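Local atomic coordinates of cell division cycle protein 123 (Schizosaccharomyces pombe, PDB entry 4ZGP), a protein that acts as an ATP-dependent chaperone of the ATP-grasp fold that binds the gamma subunit of eIF2 and lets it assemble with the alpha and beta subunits. Residues 23-26 with 27-30; 151-154 with 155-159; 259-263 with 264-268; 270-273 with 274-277. All blocks are in the same frame, centred on the assembly; numbering follows the deposited sequence.

Contact 1 of 4, residues 23-26 with 27-30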
loop_
_atom_site.group_PDB
_atom_site.type_symbol
_atom_site.label_atom_id
_atom_site.label_comp_id
_atom_site.label_asym_id
_atom_site.label_seq_id
_atom_site.Cartn_x
_atom_site.Cartn_y
_atom_site.Cartn_z
ATOM N N ILE A 23 -15.719 -5.528 -11.811
ATOM C CA ILE A 23 -14.622 -6.040 -12.627
ATOM C C ILE A 23 -13.347 -5.201 -12.454
ATOM O O ILE A 23 -13.400 -4.023 -12.082
ATOM C CB ILE A 23 -15.003 -6.098 -14.130
ATOM C CG1 ILE A 23 -15.007 -4.704 -14.753
ATOM C CG2 ILE A 23 -16.353 -6.780 -14.318
ATOM C CD1 ILE A 23 -13.978 -4.538 -15.853
ATOM N N LEU A 24 -12.213 -5.836 -12.725
ATOM C CA LEU A 24 -10.899 -5.220 -12.605
ATOM C C LEU A 24 -10.194 -5.185 -13.948
ATOM O O LEU A 24 -10.074 -6.216 -14.604
ATOM C CB LEU A 24 -10.051 -5.999 -11.608
ATOM C CG LEU A 24 -8.671 -5.427 -11.277
ATOM C CD1 LEU A 24 -8.810 -4.115 -10.538
ATOM C CD2 LEU A 24 -7.880 -6.429 -10.456
ATOM N N THR A 25 -9.719 -4.017 -14.364
ATOM C CA THR A 25 -8.969 -3.945 -15.613
ATOM C C THR A 25 -7.466 -3.876 -15.345
ATOM O O THR A 25 -7.032 -3.469 -14.265
ATOM C CB THR A 25 -9.366 -2.736 -16.460
ATOM O OG1 THR A 25 -8.935 -1.542 -15.803
ATOM C CG2 THR A 25 -10.882 -2.687 -16.680
ATOM N N LYS A 26 -6.687 -4.282 -16.340
ATOM C CA LYS A 26 -5.240 -4.120 -16.331
ATOM C C LYS A 26 -4.815 -2.687 -16.000
ATOM O O LYS A 26 -3.897 -2.477 -15.208
ATOM C CB LYS A 26 -4.664 -4.529 -17.689
ATOM C CG LYS A 26 -3.202 -4.201 -17.867
ATOM C CD LYS A 26 -2.736 -4.478 -19.303
ATOM C CE LYS A 26 -3.418 -3.570 -20.320
ATOM N NZ LYS A 26 -2.527 -2.468 -20.795
ATOM N N ASN A 27 -5.478 -1.703 -16.597
ATOM C CA ASN A 27 -5.123 -0.311 -16.336
ATOM C C ASN A 27 -5.358 0.067 -14.870
ATOM O O ASN A 27 -4.610 0.851 -14.291
ATOM C CB ASN A 27 -5.903 0.645 -17.258
ATOM C CG ASN A 27 -5.242 0.796 -18.635
ATOM O OD1 ASN A 27 -4.120 0.337 -18.842
ATOM N ND2 ASN A 27 -5.926 1.446 -19.560
ATOM N N GLN A 28 -6.402 -0.481 -14.269
ATOM C CA GLN A 28 -6.667 -0.155 -12.866
ATOM C C GLN A 28 -5.547 -0.635 -11.966
ATOM O O GLN A 28 -5.199 0.040 -10.987
ATOM C CB GLN A 28 -7.975 -0.766 -12.401
ATOM C CG GLN A 28 -9.205 0.017 -12.797
ATOM C CD GLN A 28 -10.441 -0.759 -12.403
ATOM O OE1 GLN A 28 -10.792 -1.741 -13.057
ATOM N NE2 GLN A 28 -11.064 -0.371 -11.288
ATOM N N VAL A 29 -4.998 -1.806 -12.290
ATOM C CA VAL A 29 -3.866 -2.361 -11.539
ATOM C C VAL A 29 -2.587 -1.541 -11.788
ATOM O O VAL A 29 -1.852 -1.198 -10.845
ATOM C CB VAL A 29 -3.645 -3.863 -11.903
ATOM C CG1 VAL A 29 -2.340 -4.378 -11.335
ATOM C CG2 VAL A 29 -4.812 -4.696 -11.387
ATOM N N LEU A 30 -2.343 -1.202 -13.042
ATOM C CA LEU A 30 -1.187 -0.379 -13.401
ATOM C C LEU A 30 -1.208 0.997 -12.733
ATOM O O LEU A 30 -0.153 1.520 -12.357
ATOM C CB LEU A 30 -1.097 -0.188 -14.929
ATOM C CG LEU A 30 -0.642 -1.379 -15.779
ATOM C CD1 LEU A 30 -0.768 -1.034 -17.261
ATOM C CD2 LEU A 30 0.791 -1.772 -15.432
HETATM O O HOH W 1 -13.155 -2.130 -9.944
#
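Ile-23 meets Gln-28 through a water: its carbonyl O receives a hydrogen bond from the water at 2.9 Å, and the same water accepts from Gln-28 NE2. Leu-24 packs its branches against the first turn of helix 26-31. Its CG stands opposite the backbone N (chi1 -175°), which carries CD2 to 3.6 Å from Val-29 CG2, the two side chains crossing at about a right angle, while CD1 rests near Gln-28 CB. Val-29 in turn packs on Phe-159 and Cys-162.

Thr-25 is the N-cap, and with Gln-28 it forms a capping box, the reciprocal pairing in which the side chain of each residue takes the backbone amide of the other. In one direction Thr-25 OG1 accepts from Gln-28 N at 3.1 Å. In the other, Thr-25 N donates to Gln-28 OE1 at 2.8 Å. This second bond is fairly straight, 159° at the hydrogen. Its donor sits 24° out of the plane of the amide carbonyl. The Gln-28 chain runs extended beyond CG and lies across the threonine at roughly a right angle; the amide is thus held from both ends, its oxygen by the Thr-25 backbone and its nitrogen by the water. Thr-25 O then receives Val-29 N, beginning the regular helical pattern.

Lys-26 continues that pattern, its O accepting from Leu-30 N at 3.0 Å. The two side chains run alongside each other, Lys-26 CG lying 4.0 Å from Leu-30 CD1. Lys-26 N is hydrogen-bonded to Asp-164 OD1, outside the turn.

Contact 2 of 4, residues 151-154 with 155-159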
loop_
_atom_site.group_PDB
_atom_site.type_symbol
_atom_site.label_atom_id
_atom_site.label_comp_id
_atom_site.label_asym_id
_atom_site.label_seq_id
_atom_site.Cartn_x
_atom_site.Cartn_y
_atom_site.Cartn_z
ATOM N N VAL A 151 4.067 -10.065 -1.300
ATOM C CA VAL A 151 5.110 -9.736 -2.270
ATOM C C VAL A 151 5.138 -10.791 -3.375
ATOM O O VAL A 151 5.249 -10.463 -4.555
ATOM C CB VAL A 151 6.503 -9.615 -1.586
ATOM C CG1 VAL A 151 7.605 -9.546 -2.617
ATOM C CG2 VAL A 151 6.538 -8.389 -0.681
ATOM N N ALA A 152 5.000 -12.055 -2.984
ATOM C CA ALA A 152 4.959 -13.161 -3.931
ATOM C C ALA A 152 3.769 -13.026 -4.874
ATOM O O ALA A 152 3.854 -13.392 -6.045
ATOM C CB ALA A 152 4.901 -14.509 -3.189
ATOM N N HIS A 153 2.663 -12.503 -4.359
ATOM C CA HIS A 153 1.503 -12.283 -5.207
ATOM C C HIS A 153 1.762 -11.191 -6.246
ATOM O O HIS A 153 1.326 -11.309 -7.396
ATOM C CB HIS A 153 0.266 -11.924 -4.384
ATOM C CG HIS A 153 -0.987 -11.907 -5.199
ATOM N ND1 HIS A 153 -1.664 -13.059 -5.546
ATOM C CD2 HIS A 153 -1.658 -10.886 -5.783
ATOM C CE1 HIS A 153 -2.718 -12.743 -6.276
ATOM N NE2 HIS A 153 -2.736 -11.432 -6.438
ATOM N N ASP A 154 2.471 -10.139 -5.839
ATOM C CA ASP A 154 2.885 -9.097 -6.776
ATOM C C ASP A 154 3.736 -9.683 -7.898
ATOM O O ASP A 154 3.587 -9.321 -9.069
ATOM C CB ASP A 154 3.716 -8.012 -6.075
ATOM C CG ASP A 154 2.875 -7.023 -5.265
ATOM O OD1 ASP A 154 1.680 -7.273 -4.996
ATOM O OD2 ASP A 154 3.451 -5.991 -4.864
ATOM N N LEU A 155 4.661 -10.561 -7.508
ATOM C CA LEU A 155 5.650 -11.116 -8.429
ATOM C C LEU A 155 5.073 -12.122 -9.428
ATOM O O LEU A 155 5.565 -12.234 -10.553
ATOM C CB LEU A 155 6.785 -11.783 -7.629
ATOM C CG LEU A 155 7.816 -10.801 -7.068
ATOM C CD1 LEU A 155 8.935 -11.531 -6.359
ATOM C CD2 LEU A 155 8.382 -9.906 -8.173
ATOM N N ASN A 156 4.032 -12.842 -9.030
ATOM C CA ASN A 156 3.547 -13.961 -9.839
ATOM C C ASN A 156 2.098 -13.866 -10.334
ATOM O O ASN A 156 1.720 -14.562 -11.274
ATOM C CB ASN A 156 3.704 -15.263 -9.045
ATOM C CG ASN A 156 5.132 -15.503 -8.590
ATOM O OD1 ASN A 156 6.072 -15.391 -9.376
ATOM N ND2 ASN A 156 5.303 -15.824 -7.308
ATOM N N HIS A 157 1.278 -13.031 -9.701
ATOM C CA HIS A 157 -0.154 -13.057 -9.976
ATOM C C HIS A 157 -0.816 -11.689 -10.072
ATOM O O HIS A 157 -2.037 -11.601 -9.972
ATOM C CB HIS A 157 -0.884 -13.855 -8.891
ATOM C CG HIS A 157 -0.443 -15.281 -8.787
ATOM N ND1 HIS A 157 -0.614 -16.190 -9.811
ATOM C CD2 HIS A 157 0.162 -15.955 -7.781
ATOM C CE1 HIS A 157 -0.128 -17.362 -9.439
ATOM N NE2 HIS A 157 0.345 -17.246 -8.210
ATOM N N ALA A 158 -0.026 -10.638 -10.279
ATOM C CA ALA A 158 -0.534 -9.275 -10.153
ATOM C C ALA A 158 -1.697 -8.963 -11.090
ATOM O O ALA A 158 -2.566 -8.164 -10.751
ATOM C CB ALA A 158 0.584 -8.278 -10.385
ATOM N N PHE A 159 -1.708 -9.572 -12.269
ATOM C CA PHE A 159 -2.721 -9.235 -13.269
ATOM C C PHE A 159 -3.744 -10.338 -13.526
ATOM O O PHE A 159 -4.509 -10.255 -14.483
ATOM C CB PHE A 159 -2.042 -8.864 -14.590
ATOM C CG PHE A 159 -1.155 -7.667 -14.489
ATOM C CD1 PHE A 159 -1.683 -6.389 -14.602
ATOM C CD2 PHE A 159 0.195 -7.813 -14.244
ATOM C CE1 PHE A 159 -0.880 -5.280 -14.497
ATOM C CE2 PHE A 159 1.006 -6.706 -14.116
ATOM C CZ PHE A 159 0.469 -5.434 -14.249
HETATM O O HOH W 2 2.758 -10.516 -11.560
#
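Two first torsions decide how His-153 and His-157 meet one helical turn apart. In His-153 the ring swings to the far side from its own amide (chi1 -171°) and reaches toward the C-terminal end of the helix; in His-157 CG sits beside the backbone N, chi1 -60°, which turns the ring off to the flank, so that CB is what meets the His-153 imidazole. The result is a CH-pi contact, not a ring stack: His-157 CB lies over one face of the His-153 ring, 3.7 Å from its centroid and shifted toward the rim, nearest to CE1 at 3.4 Å. The two ring planes are inclined at 39°, an oblique pairing, and His-157 ND1 bonds to Asp-160 OD2. His-153 also packs on Arg-265. Replacing His-153 by an alanine is likely to leave His-157 CB without the ring face it rests on and Arg-265 without this neighbour.

The backbone shows the regular helical bonding giving out. Leu-155 N donates to Val-151 O, and His-157 N reaches His-153 O at 2.9 Å, but the next bond of the series is replaced by water, which donates to Asp-154 O at 2.9 Å and accepts from Ala-158 N at 3.1 Å. On the buried side, Leu-155 packs on Leu-59 and Leu-62 of helix 56-62, and Asp-154 OD1 pairs with Ser-119. The arrangement is a water-bridged C-terminal turn of helix 149-157, packed against the ATP-binding residue Trp-118, which Ala-158 touches and whose N is held by Asp-154 OD2.

Contact 3 of 4, residues 259-263 with 264-268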
loop_
_atom_site.group_PDB
_atom_site.type_symbol
_atom_site.label_atom_id
_atom_site.label_comp_id
_atom_site.label_asym_id
_atom_site.label_seq_id
_atom_site.Cartn_x
_atom_site.Cartn_y
_atom_site.Cartn_z
ATOM N N ILE A 259 -2.538 3.480 -2.324
ATOM C CA ILE A 259 -3.733 3.502 -3.168
ATOM C C ILE A 259 -3.866 2.096 -3.752
ATOM O O ILE A 259 -2.900 1.524 -4.253
ATOM C CB ILE A 259 -3.661 4.589 -4.291
ATOM C CG1 ILE A 259 -3.547 6.005 -3.693
ATOM C CG2 ILE A 259 -4.932 4.520 -5.183
ATOM C CD1 ILE A 259 -3.548 7.140 -4.712
ATOM N N ASN A 260 -5.065 1.526 -3.676
ATOM C CA ASN A 260 -5.317 0.173 -4.142
ATOM C C ASN A 260 -6.571 0.101 -5.016
ATOM O O ASN A 260 -7.390 1.000 -4.953
ATOM C CB ASN A 260 -5.487 -0.758 -2.955
ATOM C CG ASN A 260 -4.184 -1.021 -2.252
ATOM O OD1 ASN A 260 -3.292 -1.633 -2.819
ATOM N ND2 ASN A 260 -4.069 -0.562 -1.020
ATOM N N PRO A 261 -6.718 -0.966 -5.822
ATOM C CA PRO A 261 -7.923 -1.015 -6.679
ATOM C C PRO A 261 -9.232 -1.169 -5.910
ATOM O O PRO A 261 -9.264 -1.709 -4.812
ATOM C CB PRO A 261 -7.671 -2.252 -7.552
ATOM C CG PRO A 261 -6.181 -2.390 -7.588
ATOM C CD PRO A 261 -5.764 -2.034 -6.180
ATOM N N PHE A 262 -10.316 -0.666 -6.493
ATOM C CA PHE A 262 -11.664 -0.854 -5.937
ATOM C C PHE A 262 -12.120 -2.235 -6.389
ATOM O O PHE A 262 -12.789 -2.377 -7.410
ATOM C CB PHE A 262 -12.606 0.245 -6.432
ATOM C CG PHE A 262 -13.923 0.317 -5.703
ATOM C CD1 PHE A 262 -14.047 1.056 -4.531
ATOM C CD2 PHE A 262 -15.049 -0.312 -6.221
ATOM C CE1 PHE A 262 -15.261 1.148 -3.864
ATOM C CE2 PHE A 262 -16.275 -0.221 -5.561
ATOM C CZ PHE A 262 -16.382 0.495 -4.380
ATOM N N TYR A 263 -11.709 -3.245 -5.638
ATOM C CA TYR A 263 -11.873 -4.638 -6.048
ATOM C C TYR A 263 -11.632 -5.532 -4.836
ATOM O O TYR A 263 -10.796 -5.210 -3.993
ATOM C CB TYR A 263 -10.906 -4.957 -7.185
ATOM C CG TYR A 263 -11.161 -6.296 -7.827
ATOM C CD1 TYR A 263 -12.247 -6.477 -8.682
ATOM C CD2 TYR A 263 -10.336 -7.375 -7.572
ATOM C CE1 TYR A 263 -12.500 -7.708 -9.274
ATOM C CE2 TYR A 263 -10.582 -8.617 -8.157
ATOM C CZ TYR A 263 -11.672 -8.769 -9.001
ATOM O OH TYR A 263 -11.926 -9.985 -9.596
ATOM N N PRO A 264 -12.374 -6.655 -4.721
ATOM C CA PRO A 264 -12.342 -7.427 -3.472
ATOM C C PRO A 264 -10.981 -7.951 -3.032
ATOM O O PRO A 264 -10.876 -8.323 -1.871
ATOM C CB PRO A 264 -13.299 -8.593 -3.765
ATOM C CG PRO A 264 -14.303 -7.989 -4.684
ATOM C CD PRO A 264 -13.477 -7.098 -5.596
ATOM N N ARG A 265 -9.970 -7.974 -3.892
ATOM C CA ARG A 265 -8.640 -8.352 -3.419
ATOM C C ARG A 265 -8.046 -7.277 -2.493
ATOM O O ARG A 265 -7.105 -7.523 -1.736
ATOM C CB ARG A 265 -7.704 -8.614 -4.598
ATOM C CG ARG A 265 -6.475 -9.413 -4.212
ATOM C CD ARG A 265 -5.811 -10.025 -5.426
ATOM N NE ARG A 265 -6.650 -11.023 -6.083
ATOM C CZ ARG A 265 -6.682 -12.314 -5.759
ATOM N NH1 ARG A 265 -7.477 -13.136 -6.428
ATOM N NH2 ARG A 265 -5.925 -12.788 -4.768
ATOM N N THR A 266 -8.591 -6.076 -2.561
ATOM C CA THR A 266 -8.264 -5.048 -1.584
ATOM C C THR A 266 -9.111 -5.312 -0.334
ATOM O O THR A 266 -10.338 -5.230 -0.405
ATOM C CB THR A 266 -8.540 -3.650 -2.158
ATOM O OG1 THR A 266 -7.776 -3.467 -3.364
ATOM C CG2 THR A 266 -8.196 -2.547 -1.132
ATOM N N ASP A 267 -8.482 -5.662 0.787
ATOM C CA ASP A 267 -9.243 -5.975 2.014
ATOM C C ASP A 267 -10.249 -4.879 2.386
ATOM O O ASP A 267 -9.885 -3.712 2.530
ATOM C CB ASP A 267 -8.288 -6.213 3.191
ATOM C CG ASP A 267 -8.949 -6.967 4.340
ATOM O OD1 ASP A 267 -10.199 -6.960 4.430
ATOM O OD2 ASP A 267 -8.211 -7.585 5.151
ATOM N N GLY A 268 -11.527 -5.246 2.538
ATOM C CA GLY A 268 -12.549 -4.266 2.862
ATOM C C GLY A 268 -12.580 -3.956 4.346
ATOM O O GLY A 268 -13.216 -2.998 4.789
#
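The phenol ring of Tyr-263 carries Pro-264 on one face: CD stands 3.5 Å from the ring centroid, 22° off the normal and displaced toward the rim, a CH-pi contact between neighbours in sequence. The two residues open a type I beta turn from Tyr-263 to Thr-266, just after strand 253-261 of the ATP-grasp core. Pro-264 CD comes closest at Tyr-263 CG, 3.3 Å away, while Arg-265 CB approaches the ring at CD2. With CG of Tyr-263 turned opposite its backbone N (chi1 -170°), the ring lies beside its carbonyl carbon and hence beside the proline that follows.

Phe-262, preceding the turn, is the centre of an inverse gamma turn. Proline at the second position suits a type I turn, since its ring fixes phi near the value required. The turn is closed by Thr-266 N donating to Tyr-263 O at 2.8 Å. Arg-265, at the third position, bends at chi3, and its NE makes a salt bridge with Asp-161.

Thr-266 brings the chain back against the strand end. Its CG2 lies 3.7 Å from Asn-260 CB and its side chain also touches Val-244 and Arg-195, the latter an ATP-binding residue. Asn-260 contacts the bound ADP, and Asn-260 and Asp-258 are inferred to bind magnesium; the folded-back threonine therefore packs at the base of a nucleotide-site residue. The hydroxyl is committed to the backbone of the same loop: Thr-266 OG1 donates to Pro-261 O at 2.7 Å, lying in the carbonyl plane on a lone pair.

Contact 4 of 4, residues 270-273 with 274-277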
loop_
_atom_site.group_PDB
_atom_site.type_symbol
_atom_site.label_atom_id
_atom_site.label_comp_id
_atom_site.label_asym_id
_atom_site.label_seq_id
_atom_site.Cartn_x
_atom_site.Cartn_y
_atom_site.Cartn_z
ATOM N N LEU A 270 -13.545 -3.459 7.762
ATOM C CA LEU A 270 -14.827 -3.442 8.482
ATOM C C LEU A 270 -16.028 -3.375 7.542
ATOM O O LEU A 270 -17.181 -3.414 7.995
ATOM C CB LEU A 270 -14.886 -2.275 9.466
ATOM C CG LEU A 270 -13.804 -2.376 10.542
ATOM C CD1 LEU A 270 -13.948 -1.223 11.525
ATOM C CD2 LEU A 270 -13.913 -3.732 11.246
ATOM N N PHE A 271 -15.760 -3.259 6.243
ATOM C CA PHE A 271 -16.812 -3.319 5.221
ATOM C C PHE A 271 -16.725 -4.601 4.409
ATOM O O PHE A 271 -15.640 -5.121 4.162
ATOM C CB PHE A 271 -16.728 -2.122 4.256
ATOM C CG PHE A 271 -16.977 -0.813 4.912
ATOM C CD1 PHE A 271 -18.269 -0.364 5.131
ATOM C CD2 PHE A 271 -15.923 -0.029 5.335
ATOM C CE1 PHE A 271 -18.511 0.838 5.761
ATOM C CE2 PHE A 271 -16.160 1.184 5.963
ATOM C CZ PHE A 271 -17.459 1.618 6.189
ATOM N N SER A 272 -17.870 -5.119 3.974
ATOM C CA SER A 272 -17.840 -6.187 2.986
ATOM C C SER A 272 -17.938 -5.587 1.591
ATOM O O SER A 272 -18.491 -4.503 1.406
ATOM C CB SER A 272 -18.998 -7.164 3.190
ATOM O OG SER A 272 -20.205 -6.522 2.834
ATOM N N TRP A 273 -17.430 -6.309 0.609
ATOM C CA TRP A 273 -17.470 -5.823 -0.757
ATOM C C TRP A 273 -18.884 -5.899 -1.326
ATOM O O TRP A 273 -19.206 -5.178 -2.263
ATOM C CB TRP A 273 -16.462 -6.592 -1.618
ATOM C CG TRP A 273 -15.125 -5.965 -1.448
ATOM C CD1 TRP A 273 -14.105 -6.407 -0.659
ATOM C CD2 TRP A 273 -14.698 -4.705 -1.993
ATOM N NE1 TRP A 273 -13.051 -5.514 -0.707
ATOM C CE2 TRP A 273 -13.392 -4.463 -1.521
ATOM C CE3 TRP A 273 -15.283 -3.773 -2.845
ATOM C CZ2 TRP A 273 -12.667 -3.324 -1.875
ATOM C CZ3 TRP A 273 -14.558 -2.650 -3.205
ATOM C CH2 TRP A 273 -13.261 -2.437 -2.718
ATOM N N SER A 274 -19.727 -6.746 -0.741
ATOM C CA SER A 274 -21.129 -6.746 -1.131
ATOM C C SER A 274 -21.722 -5.389 -0.838
ATOM O O SER A 274 -22.365 -4.792 -1.693
ATOM C CB SER A 274 -21.922 -7.843 -0.400
ATOM O OG SER A 274 -21.315 -9.104 -0.584
ATOM N N GLU A 275 -21.503 -4.863 0.363
ATOM C CA GLU A 275 -22.098 -3.560 0.635
ATOM C C GLU A 275 -21.357 -2.434 -0.100
ATOM O O GLU A 275 -21.975 -1.467 -0.513
ATOM C CB GLU A 275 -22.165 -3.283 2.142
ATOM C CG GLU A 275 -20.850 -3.189 2.852
ATOM C CD GLU A 275 -20.999 -3.315 4.366
ATOM O OE1 GLU A 275 -22.007 -2.815 4.919
ATOM O OE2 GLU A 275 -20.097 -3.915 4.994
ATOM N N LEU A 276 -20.046 -2.565 -0.290
ATOM C CA LEU A 276 -19.306 -1.504 -0.998
ATOM C C LEU A 276 -19.749 -1.382 -2.449
ATOM O O LEU A 276 -19.883 -0.283 -2.987
ATOM C CB LEU A 276 -17.804 -1.769 -0.938
ATOM C CG LEU A 276 -17.160 -1.532 0.426
ATOM C CD1 LEU A 276 -15.739 -2.119 0.397
ATOM C CD2 LEU A 276 -17.165 -0.054 0.827
ATOM N N GLU A 277 -19.976 -2.535 -3.066
ATOM C CA GLU A 277 -20.436 -2.601 -4.445
ATOM C C GLU A 277 -21.835 -2.018 -4.628
ATOM O O GLU A 277 -22.114 -1.361 -5.623
ATOM C CB GLU A 277 -20.413 -4.046 -4.913
ATOM C CG GLU A 277 -20.734 -4.229 -6.363
ATOM C CD GLU A 277 -20.548 -5.666 -6.783
ATOM O OE1 GLU A 277 -20.068 -6.475 -5.954
ATOM O OE2 GLU A 277 -20.880 -5.987 -7.937
#
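Glu-275 reaches back over Ser-272 from the first turn of helix 273-278. Its CB lies 3.8 Å from Ser-272 OG. CG occupies the space between the backbone N and the carbonyl carbon (chi1 64°), which sets it 3.1 Å from Ser-272 O and starts the chain backward. CD, on the extended chain, lies 3.6 Å from Ser-272 N, and OE2 accepts from Ser-272 N at 2.7 Å, almost straight at 169°, through the lone pair facing away from OE1. OE1 makes a salt bridge with Arg-289 of strand 287-289.

Ser-272 is the N-cap and returns the bond, OG accepting from Glu-275 N at 3.2 Å: a capping box. An alanine at Glu-275 is likely to leave Ser-272 N without its side-chain acceptor and Arg-289 without this carboxylate.

Around the box the apolar groups close in. Leu-276 CG touches Phe-271 CB at 3.9 Å, and the phenylalanine continues onto strands 202-208 and 287-289. Leu-276 CD1 stands over the centre of the six-membered ring of Trp-273, 3.6 Å from its centroid and only 8° off the normal, a CH-pi contact. At its pyrrole side Trp-273 NE1 bonds to Thr-266 O.

From the N terminus, contact 1 turns the entering chain into helix 26-31. Contact 2 lies at the C-terminal part of helix 149-157, and its Phe-159 packs back on Val-29 and Leu-30, tying these two helices together. Contact 3 turns the chain at the end of strand 253-261; its Pro-261 and Tyr-263 meet Leu-24 of contact 1, and Arg-265 lies against His-153 of contact 2. Contact 4 opens helix 273-278 soon afterwards, and its Trp-273 packs on the turn of contact 3 at Tyr-263 and Pro-264. All four follow in series along the chain, with none nested or crossing; contact 4 touches contact 3 but neither contact 1 nor contact 2.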